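Local coordinates for protein putative Type I topoisomerase (Deinococcus radiodurans, PDB 3M4A) that probably relaxes DNA as a type IB topoisomerase, by ATP-independent breakage and rejoining of one strand, at residues A[110-115]-A[119-124]. Sequence-based numbering, arbitrary orientation.
Sequences TADLRA and PPRKVM. With nucleotides of chain B; nucleotides of chain C.
Lys-122 runs across the end of helix 91-113 and puts its ammonium group between two backbone carbonyls and the DNA. Its CG stands anti to the backbone N (chi1 177°) and the chain is extended beyond it, which carries Lys-122 NZ to 2.8 Å from Leu-113 O and 3.0 Å from Ala-115 O; the latter bond lies nearly along the carbonyl axis. A third bond, Lys-122 NZ to OP1 of DG9 of chain B at 2.7 Å, makes the lysine a bridge from peptide to phosphate. With an alanine in place of the lysine, the Leu-113 and Ala-115 carbonyls and the DG9 phosphate are likely to lose their shared donor. This is the tight part of the contact: Lys-122 and Leu-113 are buried, and Leu-113 CD2 comes to 3.8 Å from Lys-122 O. Equally tight is the salt bridge of buried Asp-112: Arg-121, bent at chi3, directs NE to Asp-112 OD1 at 2.9 Å with an N-H...O angle of 166°. Asp-112 OD2 is hydrogen-bonded to Tyr-225 OH, its strongest polar partner, and Arg-121 NH1 forms a salt bridge with Glu-228, tying this side to helix 219-230.

Pro-119 and Arg-121 are partly exposed, and there the fit is looser. Ala-115 CB meets Pro-119 CG at 3.9 Å, an apolar touch from the residue that occupies the N-cap of helix 120-134. The carboxylate plane is turned 68° from the guanidinium, and the second bond, from Arg-121 NH2 to Asp-112 OD2, is weak.

Arg-114, on the DNA side, brings NH1 to 3.0 Å from N3 of DG9 of chain B, at the minor-groove edge of the base. The short connection between helices 91-113 and 120-134 thus makes a helical hairpin whose turn grips DNA backbone and minor groove, within the catalytic core of the type IB topoisomerase family.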
ATOM      1  N   THR A 110      10.565  -6.667  -4.413  1.00  6.37           N
ATOM      2  CA  THR A 110      11.769  -7.420  -4.022  1.00  6.51           C
ATOM      3  C   THR A 110      12.800  -7.425  -5.159  1.00  6.94           C
ATOM      4  O   THR A 110      13.983  -7.182  -4.924  1.00  7.76           O
ATOM      5  CB  THR A 110      11.422  -8.859  -3.583  1.00  6.44           C
ATOM      6  OG1 THR A 110      10.674  -8.804  -2.360  1.00  6.20           O
ATOM      7  CG2 THR A 110      12.682  -9.686  -3.375  1.00  6.21           C
ATOM      8  N   ALA A 111      12.343  -7.688  -6.381  1.00  7.59           N
ATOM      9  CA  ALA A 111      13.242  -7.708  -7.535  1.00  7.86           C
ATOM     10  C   ALA A 111      14.017  -6.393  -7.636  1.00  8.19           C
ATOM     11  O   ALA A 111      15.263  -6.387  -7.701  1.00  8.40           O
ATOM     12  CB  ALA A 111      12.467  -8.014  -8.828  1.00  7.74           C
ATOM     13  N   ASP A 112      13.303  -5.271  -7.559  1.00  8.29           N
ATOM     14  CA  ASP A 112      13.945  -3.945  -7.597  1.00  8.01           C
ATOM     15  C   ASP A 112      14.900  -3.682  -6.428  1.00  7.51           C
ATOM     16  O   ASP A 112      15.933  -3.018  -6.586  1.00  7.21           O
ATOM     17  CB  ASP A 112      12.883  -2.847  -7.666  1.00  8.86           C
ATOM     18  CG  ASP A 112      12.185  -2.777  -9.034  1.00 10.02           C
ATOM     19  OD1 ASP A 112      12.856  -3.011 -10.067  1.00 12.57           O
ATOM     20  OD2 ASP A 112      10.975  -2.462  -9.074  1.00  9.86           O
ATOM     21  N   LEU A 113      14.574  -4.206  -5.247  1.00  6.66           N
ATOM     22  CA  LEU A 113      15.412  -4.034  -4.066  1.00  6.79           C
ATOM     23  C   LEU A 113      16.751  -4.786  -4.130  1.00  5.97           C
ATOM     24  O   LEU A 113      17.704  -4.422  -3.451  1.00  6.10           O
ATOM     25  CB  LEU A 113      14.638  -4.482  -2.812  1.00  5.84           C
ATOM     26  CG  LEU A 113      13.484  -3.573  -2.385  1.00  6.61           C
ATOM     27  CD1 LEU A 113      12.660  -4.257  -1.307  1.00  6.39           C
ATOM     28  CD2 LEU A 113      14.005  -2.205  -1.918  1.00  6.44           C
ATOM     29  N   ARG A 114      16.815  -5.844  -4.928  1.00  6.39           N
ATOM     30  CA  ARG A 114      18.037  -6.658  -5.025  1.00  7.74           C
ATOM     31  C   ARG A 114      19.168  -5.965  -5.788  1.00  8.17           C
ATOM     32  O   ARG A 114      20.328  -6.420  -5.755  1.00  8.38           O
ATOM     33  CB  ARG A 114      17.715  -7.984  -5.696  1.00  7.36           C
ATOM     34  CG  ARG A 114      16.838  -8.921  -4.864  1.00  8.46           C
ATOM     35  CD  ARG A 114      16.913 -10.343  -5.378  1.00  7.52           C
ATOM     36  NE  ARG A 114      15.938 -11.211  -4.733  1.00  8.24           N
ATOM     37  CZ  ARG A 114      16.120 -11.775  -3.543  1.00  8.29           C
ATOM     38  NH1 ARG A 114      17.219 -11.566  -2.850  1.00  9.03           N
ATOM     39  NH2 ARG A 114      15.180 -12.544  -3.043  1.00  8.64           N
ATOM     40  N   ALA A 115      18.842  -4.876  -6.473  1.00  8.72           N
ATOM     41  CA  ALA A 115      19.849  -4.082  -7.183  1.00  9.31           C
ATOM     42  C   ALA A 115      20.926  -3.467  -6.271  1.00  9.52           C
ATOM     43  O   ALA A 115      20.712  -3.231  -5.086  1.00  8.93           O
ATOM     44  CB  ALA A 115      19.178  -2.989  -7.986  1.00  9.08           C
ATOM     45  N   PRO A 119      19.680   2.901  -7.148  1.00  9.30           N
ATOM     46  CA  PRO A 119      19.063   3.319  -8.411  1.00  9.08           C
ATOM     47  C   PRO A 119      17.591   3.670  -8.224  1.00  9.63           C
ATOM     48  O   PRO A 119      17.012   3.342  -7.187  1.00  7.79           O
ATOM     49  CB  PRO A 119      19.196   2.080  -9.294  1.00  9.52           C
ATOM     50  CG  PRO A 119      19.145   0.933  -8.301  1.00  9.41           C
ATOM     51  CD  PRO A 119      19.925   1.446  -7.115  1.00  9.57           C
ATOM     52  N   PRO A 120      16.982   4.342  -9.208  1.00  8.98           N
ATOM     53  CA  PRO A 120      15.626   4.869  -9.034  1.00  9.08           C
ATOM     54  C   PRO A 120      14.585   3.845  -8.583  1.00  8.87           C
ATOM     55  O   PRO A 120      13.846   4.111  -7.630  1.00  8.99           O
ATOM     56  CB  PRO A 120      15.299   5.421 -10.426  1.00  9.59           C
ATOM     57  CG  PRO A 120      16.617   5.806 -10.951  1.00  9.69           C
ATOM     58  CD  PRO A 120      17.533   4.718 -10.527  1.00  9.80           C
ATOM     59  N   ARG A 121      14.542   2.682  -9.231  1.00  8.42           N
ATOM     60  CA  ARG A 121      13.530   1.685  -8.902  1.00  8.19           C
ATOM     61  C   ARG A 121      13.757   1.096  -7.507  1.00  7.88           C
ATOM     62  O   ARG A 121      12.800   0.692  -6.861  1.00  6.88           O
ATOM     63  CB  ARG A 121      13.476   0.578  -9.950  1.00  8.62           C
ATOM     64  CG  ARG A 121      12.981   1.087 -11.291  1.00  9.12           C
ATOM     65  CD  ARG A 121      12.968  -0.021 -12.332  1.00  9.51           C
ATOM     66  NE  ARG A 121      11.990  -1.051 -12.020  1.00 11.08           N
ATOM     67  CZ  ARG A 121      10.708  -1.061 -12.391  1.00 13.01           C
ATOM     68  NH1 ARG A 121      10.184  -0.098 -13.139  1.00 15.03           N
ATOM     69  NH2 ARG A 121       9.946  -2.069 -12.008  1.00 14.76           N
ATOM     70  N   LYS A 122      15.002   1.025  -7.053  1.00  6.89           N
ATOM     71  CA  LYS A 122      15.258   0.530  -5.684  1.00  6.69           C
ATOM     72  C   LYS A 122      14.746   1.534  -4.626  1.00  6.97           C
ATOM     73  O   LYS A 122      14.064   1.159  -3.636  1.00  6.12           O
ATOM     74  CB  LYS A 122      16.739   0.217  -5.478  1.00  6.80           C
ATOM     75  CG  LYS A 122      17.045  -0.222  -4.051  1.00  5.96           C
ATOM     76  CD  LYS A 122      18.326  -1.012  -3.907  1.00  6.48           C
ATOM     77  CE  LYS A 122      18.449  -1.580  -2.495  1.00  6.18           C
ATOM     78  NZ  LYS A 122      19.561  -2.579  -2.401  1.00  5.73           N
ATOM     79  N   VAL A 123      15.033   2.813  -4.839  1.00  6.52           N
ATOM     80  CA  VAL A 123      14.545   3.852  -3.916  1.00  6.63           C
ATOM     81  C   VAL A 123      13.010   3.891  -3.942  1.00  6.30           C
ATOM     82  O   VAL A 123      12.371   3.992  -2.891  1.00  6.28           O
ATOM     83  CB  VAL A 123      15.155   5.236  -4.184  1.00  6.75           C
ATOM     84  CG1 VAL A 123      14.670   6.248  -3.162  1.00  7.18           C
ATOM     85  CG2 VAL A 123      16.684   5.158  -4.102  1.00  4.82           C
ATOM     86  N   MET A 124      12.412   3.778  -5.130  1.00  6.65           N
ATOM     87  CA  MET A 124      10.946   3.723  -5.233  1.00  6.85           C
ATOM     88  C   MET A 124      10.343   2.466  -4.606  1.00  5.88           C
ATOM     89  O   MET A 124       9.270   2.536  -4.015  1.00  5.48           O
ATOM     90  CB  MET A 124      10.487   3.916  -6.673  1.00  7.64           C
ATOM     91  CG  MET A 124      10.736   5.325  -7.105  1.00  9.07           C
ATOM     92  SD  MET A 124      10.132   5.781  -8.742  1.00 10.21           S
ATOM     93  CE  MET A 124      11.057   4.686  -9.795  1.00 12.42           C
TER
ATOM     94  P    DG B   9      19.692  -5.143   0.546  1.00  5.93           P
ATOM     95  OP1  DG B   9      19.483  -3.765   0.012  1.00  6.83           O
ATOM     96  OP2  DG B   9      20.158  -5.336   1.934  1.00  6.51           O
ATOM     97  O5'  DG B   9      18.364  -6.016   0.381  1.00  6.23           O
ATOM     98  C5'  DG B   9      17.683  -6.071  -0.849  1.00  6.76           C
ATOM     99  C4'  DG B   9      16.842  -7.333  -0.949  1.00  6.43           C
ATOM    100  O4'  DG B   9      17.641  -8.541  -0.965  1.00  4.58           O
ATOM    101  C3'  DG B   9      15.917  -7.552   0.241  1.00  3.91           C
ATOM    102  O3'  DG B   9      14.689  -8.052  -0.245  1.00  4.13           O
ATOM    103  C2'  DG B   9      16.704  -8.482   1.180  1.00  4.40           C
ATOM    104  C1'  DG B   9      17.410  -9.377   0.198  1.00  4.16           C
ATOM    105  N9   DG B   9      18.753  -9.838   0.522  1.00  3.17           N
ATOM    106  C8   DG B   9      19.759  -9.097   1.058  1.00  3.42           C
ATOM    107  N7   DG B   9      20.900  -9.715   1.167  1.00  3.79           N
ATOM    108  C5   DG B   9      20.630 -10.965   0.657  1.00  3.18           C
ATOM    109  C6   DG B   9      21.473 -12.083   0.503  1.00  3.88           C
ATOM    110  O6   DG B   9      22.670 -12.210   0.778  1.00  3.78           O
ATOM    111  N1   DG B   9      20.789 -13.139  -0.054  1.00  3.22           N
ATOM    112  C2   DG B   9      19.468 -13.139  -0.428  1.00  3.34           C
ATOM    113  N2   DG B   9      18.960 -14.259  -0.961  1.00  3.02           N
ATOM    114  N3   DG B   9      18.682 -12.089  -0.315  1.00  3.50           N
ATOM    115  C4   DG B   9      19.318 -11.062   0.265  1.00  2.49           C
TER
ATOM    116  P    DT C   7      14.967 -11.797 -10.312  1.00 22.73           P
ATOM    117  OP1  DT C   7      13.621 -11.161 -10.306  1.00 23.98           O
ATOM    118  OP2  DT C   7      15.299 -12.812 -11.351  1.00 22.66           O
ATOM    119  O5'  DT C   7      16.036 -10.627 -10.358  1.00 18.02           O
ATOM    120  C5'  DT C   7      15.824  -9.493  -9.542  1.00 16.21           C
ATOM    121  C4'  DT C   7      17.083  -8.686  -9.396  1.00 14.37           C
ATOM    122  O4'  DT C   7      18.127  -9.495  -8.799  1.00 11.73           O
ATOM    123  C3'  DT C   7      17.663  -8.192 -10.706  1.00 14.55           C
ATOM    124  O3'  DT C   7      16.929  -7.065 -11.149  1.00 16.03           O
ATOM    125  C2'  DT C   7      19.090  -7.880 -10.299  1.00 13.87           C
ATOM    126  C1'  DT C   7      19.349  -8.945  -9.254  1.00 12.89           C
ATOM    127  N1   DT C   7      20.183 -10.101  -9.725  1.00 11.97           N
ATOM    128  C2   DT C   7      21.534  -9.943  -9.558  1.00 10.90           C
ATOM    129  O2   DT C   7      22.041  -8.942  -9.114  1.00 13.79           O
ATOM    130  N3   DT C   7      22.288 -11.001  -9.942  1.00 12.12           N
ATOM    131  C4   DT C   7      21.827 -12.174 -10.446  1.00 11.21           C
ATOM    132  O4   DT C   7      22.645 -13.040 -10.731  1.00 13.92           O
ATOM    133  C5   DT C   7      20.396 -12.302 -10.630  1.00 12.39           C
ATOM    134  C7   DT C   7      19.800 -13.557 -11.210  1.00 13.09           C
ATOM    135  C6   DT C   7      19.628 -11.254 -10.248  1.00 11.15           C
TER
ATOM    136  P    DG B   8      25.276  -3.414  -2.447  1.00 11.53           P
ATOM    137  OP1  DG B   8      24.631  -2.154  -2.840  1.00  9.48           O
ATOM    138  OP2  DG B   8      26.258  -3.407  -1.348  1.00 12.61           O
ATOM    139  O5'  DG B   8      24.136  -4.496  -2.155  1.00  9.98           O
ATOM    140  C5'  DG B   8      22.941  -4.575  -2.870  1.00  8.07           C
ATOM    141  C4'  DG B   8      22.082  -5.688  -2.308  1.00  6.18           C
ATOM    142  O4'  DG B   8      22.672  -6.973  -2.607  1.00  7.27           O
ATOM    143  C3'  DG B   8      21.922  -5.688  -0.794  1.00  6.44           C
ATOM    144  O3'  DG B   8      20.583  -6.011  -0.481  1.00  7.46           O
ATOM    145  C2'  DG B   8      22.844  -6.785  -0.308  1.00  6.97           C
ATOM    146  C1'  DG B   8      22.626  -7.765  -1.433  1.00  6.34           C
ATOM    147  N9   DG B   8      23.594  -8.827  -1.617  1.00  6.76           N
ATOM    148  C8   DG B   8      24.950  -8.804  -1.382  1.00  6.47           C
ATOM    149  N7   DG B   8      25.513  -9.945  -1.694  1.00  5.76           N
ATOM    150  C5   DG B   8      24.477 -10.738  -2.155  1.00  5.64           C
ATOM    151  C6   DG B   8      24.481 -12.068  -2.642  1.00  5.41           C
ATOM    152  O6   DG B   8      25.474 -12.833  -2.730  1.00  7.87           O
ATOM    153  N1   DG B   8      23.221 -12.513  -2.981  1.00  6.31           N
ATOM    154  C2   DG B   8      22.081 -11.726  -2.932  1.00  4.78           C
ATOM    155  N2   DG B   8      20.942 -12.310  -3.328  1.00  6.32           N
ATOM    156  N3   DG B   8      22.066 -10.478  -2.500  1.00  4.36           N
ATOM    157  C4   DG B   8      23.289 -10.049  -2.124  1.00  3.42           C
TER